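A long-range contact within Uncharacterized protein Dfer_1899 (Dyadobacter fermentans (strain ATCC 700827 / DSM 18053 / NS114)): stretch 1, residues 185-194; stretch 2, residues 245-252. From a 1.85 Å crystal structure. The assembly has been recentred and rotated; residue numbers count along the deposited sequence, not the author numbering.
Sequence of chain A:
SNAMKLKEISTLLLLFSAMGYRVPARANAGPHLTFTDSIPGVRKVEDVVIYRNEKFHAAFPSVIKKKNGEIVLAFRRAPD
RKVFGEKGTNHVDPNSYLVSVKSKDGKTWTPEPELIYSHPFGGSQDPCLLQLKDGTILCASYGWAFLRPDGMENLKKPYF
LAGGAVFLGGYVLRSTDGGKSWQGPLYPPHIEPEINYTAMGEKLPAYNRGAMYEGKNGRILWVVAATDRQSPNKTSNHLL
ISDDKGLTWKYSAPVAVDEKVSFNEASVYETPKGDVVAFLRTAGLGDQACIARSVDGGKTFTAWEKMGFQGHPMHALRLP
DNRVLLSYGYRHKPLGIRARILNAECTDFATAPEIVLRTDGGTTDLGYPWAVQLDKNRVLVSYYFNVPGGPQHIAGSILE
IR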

# COMPACT_ATOMS: atom_id res chain seq x y z
N PRO A 185 6.62 7.88 -8.13
CA PRO A 185 8.04 8.05 -7.79
C PRO A 185 8.90 8.56 -8.93
O PRO A 185 8.62 8.26 -10.11
CB PRO A 185 8.48 6.64 -7.40
CG PRO A 185 7.61 5.74 -8.26
CD PRO A 185 6.28 6.46 -8.36
N LEU A 186 9.90 9.34 -8.56
CA LEU A 186 11.03 9.68 -9.41
C LEU A 186 12.17 8.75 -9.06
O LEU A 186 12.46 8.55 -7.88
CB LEU A 186 11.45 11.13 -9.18
CG LEU A 186 10.36 12.16 -9.41
CD1 LEU A 186 10.86 13.56 -9.12
CD2 LEU A 186 9.88 12.03 -10.85
N TYR A 187 12.82 8.19 -10.08
CA TYR A 187 13.91 7.26 -9.81
C TYR A 187 15.25 7.97 -9.89
O TYR A 187 15.55 8.62 -10.90
CB TYR A 187 13.86 6.09 -10.79
CG TYR A 187 12.61 5.28 -10.55
CD1 TYR A 187 12.58 4.31 -9.54
CD2 TYR A 187 11.45 5.50 -11.27
CE1 TYR A 187 11.45 3.59 -9.29
CE2 TYR A 187 10.31 4.76 -11.04
CZ TYR A 187 10.32 3.81 -10.04
OH TYR A 187 9.19 3.07 -9.78
N PRO A 188 16.07 7.91 -8.84
CA PRO A 188 17.41 8.48 -8.92
C PRO A 188 18.20 7.81 -10.03
O PRO A 188 17.86 6.69 -10.45
CB PRO A 188 18.02 8.18 -7.55
CG PRO A 188 16.84 8.11 -6.63
CD PRO A 188 15.74 7.47 -7.47
N PRO A 189 19.24 8.45 -10.55
CA PRO A 189 20.07 7.79 -11.55
C PRO A 189 20.76 6.58 -10.94
O PRO A 189 21.02 6.51 -9.74
CB PRO A 189 21.08 8.87 -11.94
CG PRO A 189 21.17 9.76 -10.73
CD PRO A 189 19.78 9.78 -10.16
N HIS A 190 21.04 5.60 -11.80
CA HIS A 190 22.06 4.62 -11.46
C HIS A 190 23.43 5.29 -11.57
O HIS A 190 23.69 5.99 -12.55
CB HIS A 190 21.98 3.42 -12.39
CG HIS A 190 23.18 2.54 -12.32
ND1 HIS A 190 24.22 2.64 -13.22
CD2 HIS A 190 23.53 1.58 -11.44
CE1 HIS A 190 25.16 1.76 -12.90
NE2 HIS A 190 24.76 1.10 -11.82
N ILE A 191 24.29 5.11 -10.59
CA ILE A 191 25.62 5.72 -10.64
C ILE A 191 26.65 4.64 -10.94
O ILE A 191 26.50 3.48 -10.56
CB ILE A 191 25.96 6.50 -9.35
CG1 ILE A 191 25.83 5.62 -8.11
CG2 ILE A 191 25.05 7.74 -9.23
CD1 ILE A 191 26.55 6.18 -6.88
N GLU A 192 27.70 5.05 -11.66
CA GLU A 192 28.68 4.11 -12.19
C GLU A 192 29.26 3.15 -11.16
O GLU A 192 29.44 1.97 -11.50
CB GLU A 192 29.81 4.90 -12.89
CG GLU A 192 30.83 4.05 -13.63
CD GLU A 192 31.96 4.87 -14.24
OE1 GLU A 192 32.03 6.09 -13.97
OE2 GLU A 192 32.79 4.30 -14.98
N PRO A 193 29.58 3.55 -9.93
CA PRO A 193 30.15 2.58 -8.98
C PRO A 193 29.22 1.43 -8.61
O PRO A 193 29.71 0.38 -8.19
CB PRO A 193 30.47 3.44 -7.75
CG PRO A 193 30.69 4.80 -8.32
CD PRO A 193 29.67 4.93 -9.41
N GLU A 194 27.91 1.59 -8.75
CA GLU A 194 26.94 0.59 -8.32
C GLU A 194 26.89 -0.59 -9.29
O GLU A 194 26.65 -0.39 -10.48
CB GLU A 194 25.55 1.23 -8.21
CG GLU A 194 24.40 0.24 -8.02
CD GLU A 194 24.48 -0.47 -6.67
OE1 GLU A 194 24.50 0.24 -5.64
OE2 GLU A 194 24.55 -1.71 -6.63
N LYS A 245 15.56 21.14 -7.71
CA LYS A 245 14.73 20.88 -6.53
C LYS A 245 14.28 19.42 -6.47
O LYS A 245 13.15 19.10 -6.08
CB LYS A 245 13.55 21.84 -6.47
CG LYS A 245 13.99 23.29 -6.20
CD LYS A 245 12.82 24.26 -6.23
CE LYS A 245 13.29 25.71 -6.10
NZ LYS A 245 13.83 26.04 -4.74
N GLY A 246 15.17 18.51 -6.84
CA GLY A 246 14.91 17.10 -6.69
C GLY A 246 14.26 16.39 -7.86
O GLY A 246 13.91 15.22 -7.73
N LEU A 247 14.07 17.07 -9.01
CA LEU A 247 13.53 16.35 -10.16
C LEU A 247 14.58 15.43 -10.77
O LEU A 247 14.27 14.29 -11.16
CB LEU A 247 13.01 17.34 -11.21
CG LEU A 247 11.81 18.20 -10.76
CD1 LEU A 247 11.41 19.18 -11.87
CD2 LEU A 247 10.60 17.35 -10.31
N THR A 248 15.83 15.87 -10.83
CA THR A 248 16.91 15.05 -11.38
C THR A 248 18.17 15.26 -10.56
O THR A 248 18.32 16.27 -9.87
CB THR A 248 17.21 15.39 -12.86
OG1 THR A 248 17.81 16.69 -12.93
CG2 THR A 248 15.93 15.34 -13.74
N TRP A 249 19.10 14.31 -10.69
CA TRP A 249 20.33 14.28 -9.92
C TRP A 249 21.52 14.08 -10.85
O TRP A 249 21.42 13.33 -11.82
CB TRP A 249 20.29 13.15 -8.88
CG TRP A 249 19.15 13.32 -7.91
CD1 TRP A 249 17.87 12.82 -8.02
CD2 TRP A 249 19.21 14.04 -6.68
NE1 TRP A 249 17.12 13.21 -6.91
CE2 TRP A 249 17.93 13.96 -6.08
CE3 TRP A 249 20.22 14.77 -6.03
CZ2 TRP A 249 17.63 14.57 -4.87
CZ3 TRP A 249 19.92 15.38 -4.81
CH2 TRP A 249 18.64 15.28 -4.25
N LYS A 250 22.63 14.74 -10.54
CA LYS A 250 23.89 14.55 -11.25
C LYS A 250 24.96 14.08 -10.27
O LYS A 250 25.06 14.59 -9.15
CB LYS A 250 24.35 15.84 -11.93
CG LYS A 250 23.76 16.09 -13.31
CD LYS A 250 22.29 16.44 -13.26
CE LYS A 250 21.64 16.24 -14.63
NZ LYS A 250 20.15 16.21 -14.52
N TYR A 251 25.75 13.09 -10.70
CA TYR A 251 26.90 12.64 -9.92
C TYR A 251 27.92 13.76 -9.78
O TYR A 251 28.31 14.38 -10.77
CB TYR A 251 27.53 11.43 -10.60
CG TYR A 251 28.64 10.79 -9.80
CD1 TYR A 251 29.96 11.24 -9.91
CD2 TYR A 251 28.37 9.73 -8.94
CE1 TYR A 251 30.98 10.65 -9.17
CE2 TYR A 251 29.39 9.14 -8.20
CZ TYR A 251 30.68 9.60 -8.32
OH TYR A 251 31.68 9.02 -7.58
N SER A 252 28.36 14.03 -8.55
CA SER A 252 29.36 15.06 -8.33
C SER A 252 30.73 14.47 -8.04
O SER A 252 31.69 14.75 -8.76
CB SER A 252 28.94 16.00 -7.19
OG SER A 252 29.90 17.03 -7.02
O HOH W 1 15.08 11.80 -10.44

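The two stretches run nearly parallel, their end-to-end directions 15° apart; the CA atoms of P188 and W249 lie 6.6 Å apart, and the CA atoms of L186 and L247 7.2 Å. No direct hydrogen bond joins them. The one polar link is a water that donates to both Y187 O and L247 O, its oxygen 3.2 Å from Y187 O and 2.7 Å from L247 O, bridging the two backbones. The rest is van der Waals packing, mostly between apolar side chains, which suits a stretch 1 rich in proline: a proline nitrogen carries no hydrogen to donate, but the ring offers a rigid hydrocarbon surface.

At one end L186 points toward stretch 2. Its mt rotamer (chi1 -58°, chi2 178°) extends the chain so that CD1 lies 3.7 Å from G246 O and 4.0 Å from L247 CD2. L247 begins pointing away, yet the same mt rotamer brings its end back to the contact. G246 adopts phi 91°, psi 6°, where a CB would jam against the carbonyl oxygen of K245; glycine tolerates this turn.

In the middle, P189 CD sits 3.6 Å from W249 CB. The tryptophan's m chi1 (-60°) and chi2 of 91° direct the indole so that its CD1 comes within 4.5 Å of P188 CA; both prolines approach the ring obliquely.

Farther along, Y251 takes chi1 -174° (t), with chi2 -88°, so that I191 CG2 meets Y251 CD2 at 3.9 Å, at the ring edge. With chi1 55° (p) and chi2 163° (t), I191 also brings its CD1 to 4.3 Å from Y251 CE2. A type I turn from I191 to E194, closed by E194 N to I191 O at 3.0 Å, accommodates P193 at phi -63° and places P193 CD 4.4 Å from Y251 CE2. H190, in t, reaches across this turn, its NE2 donating to E194 O at 2.8 Å.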